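Local atomic coordinates of MdcA (Pseudomonas aeruginosa, PDB entry 5VIT), a protein that is the alpha subunit of malonate decarboxylase and probably acts as the transferase that exchanges acetyl for malonyl on the acyl carrier protein. Residues A29-L39 / V210-Q218. Numbering follows the deposited sequence.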
# COMPACT_ATOMS: atom_id res chain seq x y z
N ALA A 29 30.00 -59.79 2.30
CA ALA A 29 28.63 -59.56 1.86
C ALA A 29 27.98 -60.80 1.26
O ALA A 29 28.67 -61.69 0.76
CB ALA A 29 28.61 -58.42 0.84
N ASP A 30 26.65 -60.83 1.29
CA ASP A 30 25.86 -61.93 0.74
C ASP A 30 25.07 -61.47 -0.49
O ASP A 30 23.86 -61.20 -0.42
CB ASP A 30 24.92 -62.51 1.82
CG ASP A 30 23.94 -63.55 1.26
OD1 ASP A 30 24.34 -64.37 0.41
OD2 ASP A 30 22.76 -63.54 1.69
N GLY A 31 25.75 -61.41 -1.63
CA GLY A 31 25.16 -60.88 -2.83
C GLY A 31 25.07 -59.37 -2.67
O GLY A 31 26.07 -58.71 -2.43
N ALA A 32 23.85 -58.84 -2.78
CA ALA A 32 23.63 -57.40 -2.66
C ALA A 32 23.42 -56.98 -1.21
O ALA A 32 23.37 -55.79 -0.90
CB ALA A 32 22.44 -56.98 -3.51
N VAL A 33 23.30 -57.95 -0.31
CA VAL A 33 22.94 -57.65 1.07
C VAL A 33 24.17 -57.58 1.98
O VAL A 33 24.97 -58.51 2.03
CB VAL A 33 21.94 -58.68 1.62
CG1 VAL A 33 21.64 -58.40 3.07
CG2 VAL A 33 20.67 -58.69 0.79
N LEU A 34 24.31 -56.46 2.68
CA LEU A 34 25.37 -56.28 3.65
C LEU A 34 24.88 -56.56 5.06
O LEU A 34 23.78 -56.15 5.44
CB LEU A 34 25.95 -54.86 3.59
CG LEU A 34 27.05 -54.57 2.56
CD1 LEU A 34 27.34 -53.08 2.49
CD2 LEU A 34 28.31 -55.35 2.90
N PRO A 35 25.70 -57.26 5.84
CA PRO A 35 25.41 -57.49 7.26
C PRO A 35 25.51 -56.20 8.05
O PRO A 35 26.52 -55.48 7.95
CB PRO A 35 26.48 -58.49 7.69
CG PRO A 35 26.96 -59.11 6.41
CD PRO A 35 26.89 -58.01 5.41
N ARG A 36 24.48 -55.91 8.84
CA ARG A 36 24.46 -54.72 9.69
C ARG A 36 25.66 -54.68 10.65
O ARG A 36 26.10 -53.61 11.05
CB ARG A 36 23.14 -54.68 10.46
CG ARG A 36 23.04 -53.62 11.52
CD ARG A 36 21.63 -53.54 12.09
NE ARG A 36 21.13 -54.84 12.52
CZ ARG A 36 20.19 -55.53 11.89
NH1 ARG A 36 19.61 -55.04 10.79
NH2 ARG A 36 19.80 -56.71 12.36
N GLU A 37 26.21 -55.85 10.98
CA GLU A 37 27.33 -55.94 11.92
C GLU A 37 28.65 -55.46 11.31
O GLU A 37 29.48 -54.87 12.00
CB GLU A 37 27.46 -57.38 12.43
CG GLU A 37 28.86 -57.79 12.91
CD GLU A 37 29.74 -58.38 11.80
OE1 GLU A 37 29.19 -58.74 10.74
OE2 GLU A 37 30.98 -58.47 11.99
N GLY A 38 28.86 -55.71 10.03
CA GLY A 38 30.12 -55.33 9.40
C GLY A 38 30.01 -54.12 8.49
O GLY A 38 30.86 -53.95 7.60
N LEU A 39 29.00 -53.28 8.69
CA LEU A 39 28.79 -52.13 7.81
C LEU A 39 29.97 -51.17 7.89
O LEU A 39 30.43 -50.67 6.86
CB LEU A 39 27.49 -51.39 8.16
CG LEU A 39 27.15 -50.18 7.26
CD1 LEU A 39 26.88 -50.62 5.83
CD2 LEU A 39 25.96 -49.40 7.79
N VAL A 210 21.63 -50.10 -7.92
CA VAL A 210 22.02 -50.29 -6.52
C VAL A 210 23.11 -51.36 -6.39
O VAL A 210 23.06 -52.38 -7.06
CB VAL A 210 20.78 -50.69 -5.67
CG1 VAL A 210 21.20 -51.18 -4.28
CG2 VAL A 210 19.82 -49.51 -5.56
N ASP A 211 24.11 -51.10 -5.55
CA ASP A 211 25.18 -52.07 -5.36
C ASP A 211 24.99 -52.88 -4.07
O ASP A 211 25.18 -54.10 -4.05
CB ASP A 211 26.53 -51.37 -5.37
CG ASP A 211 26.83 -50.69 -6.71
OD1 ASP A 211 26.86 -51.39 -7.75
OD2 ASP A 211 27.01 -49.44 -6.71
N PHE A 212 24.62 -52.20 -2.99
CA PHE A 212 24.38 -52.91 -1.74
C PHE A 212 23.17 -52.37 -1.00
O PHE A 212 22.86 -51.18 -1.08
CB PHE A 212 25.61 -52.82 -0.83
CG PHE A 212 26.81 -53.52 -1.37
CD1 PHE A 212 27.95 -52.80 -1.74
CD2 PHE A 212 26.81 -54.90 -1.54
CE1 PHE A 212 29.07 -53.44 -2.25
CE2 PHE A 212 27.92 -55.55 -2.05
CZ PHE A 212 29.05 -54.82 -2.41
N VAL A 213 22.47 -53.27 -0.31
CA VAL A 213 21.43 -52.88 0.65
C VAL A 213 21.81 -53.37 2.05
O VAL A 213 22.52 -54.37 2.21
CB VAL A 213 20.05 -53.44 0.28
CG1 VAL A 213 19.56 -52.80 -0.99
CG2 VAL A 213 20.10 -54.94 0.12
N VAL A 214 21.35 -52.63 3.07
CA VAL A 214 21.57 -52.97 4.47
C VAL A 214 20.29 -52.75 5.24
O VAL A 214 19.67 -51.69 5.13
CB VAL A 214 22.67 -52.10 5.12
CG1 VAL A 214 23.07 -52.68 6.47
CG2 VAL A 214 23.87 -51.99 4.22
N GLU A 215 19.87 -53.75 6.01
CA GLU A 215 18.77 -53.52 6.94
C GLU A 215 19.28 -52.60 8.05
O GLU A 215 20.28 -52.88 8.71
CB GLU A 215 18.24 -54.84 7.51
CG GLU A 215 16.86 -54.71 8.16
CD GLU A 215 16.25 -56.04 8.57
OE1 GLU A 215 15.52 -56.66 7.75
OE2 GLU A 215 16.50 -56.47 9.72
N ALA A 216 18.61 -51.47 8.23
CA ALA A 216 19.08 -50.49 9.20
C ALA A 216 18.80 -50.97 10.63
O ALA A 216 17.89 -51.77 10.87
CB ALA A 216 18.43 -49.15 8.95
N ASP A 217 19.58 -50.46 11.58
CA ASP A 217 19.40 -50.82 12.98
C ASP A 217 18.06 -50.29 13.51
O ASP A 217 17.54 -50.81 14.49
CB ASP A 217 20.58 -50.33 13.84
CG ASP A 217 20.74 -48.81 13.82
OD1 ASP A 217 20.21 -48.14 12.90
OD2 ASP A 217 21.42 -48.29 14.74
N GLN A 218 17.51 -49.28 12.85
CA GLN A 218 16.17 -48.78 13.16
C GLN A 218 15.63 -47.99 11.97
O GLN A 218 16.40 -47.66 11.06
CB GLN A 218 16.19 -47.92 14.42
CG GLN A 218 17.32 -46.93 14.44
CD GLN A 218 17.20 -45.99 15.60
OE1 GLN A 218 16.46 -45.01 15.54
NE2 GLN A 218 17.91 -46.29 16.68
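Val33 and Val213 pair in parallel at the margin of the parallel sheet, where the short, weakly bonded strand 33-34 joins the edge of strand 212-215. Two nearly straight backbone hydrogen bonds make the join: Val213 N donates to Ala32 O (2.7 Å), and Leu34 N donates to Val213 O (2.8 Å). The valines lie on one face of the sheet, touching through their CG2 methyls at 3.9 Å. On the other face, Leu34 packs CB against Val214 CG2 (3.6 Å), while its CD1 reaches Phe212 CB. Leu39, at the start of helix 39-46, brings CD1 to the same Val214 methyl. The Phe212 ring turns its edge to the carbonyl oxygens of Gly31 and Ala32, in the type II' turn that leads into the strand.

Beyond the pairing, Arg36 bends at chi3 (52°) and carries NH1 back over the carbonyl plane of Glu215, donating a hydrogen bond to Glu215 O (3.1 Å) well off the lone-pair direction. The same nitrogen forms a long salt bridge with Glu215 OE2 (3.6 Å), guanidinium and carboxylate nearly coplanar. Strand 212-215 continues inward onto strand 185-190, and helix 39-46 covers the Leu34 and Phe212 face, as in an open, Rossmann-like alpha/beta sheet.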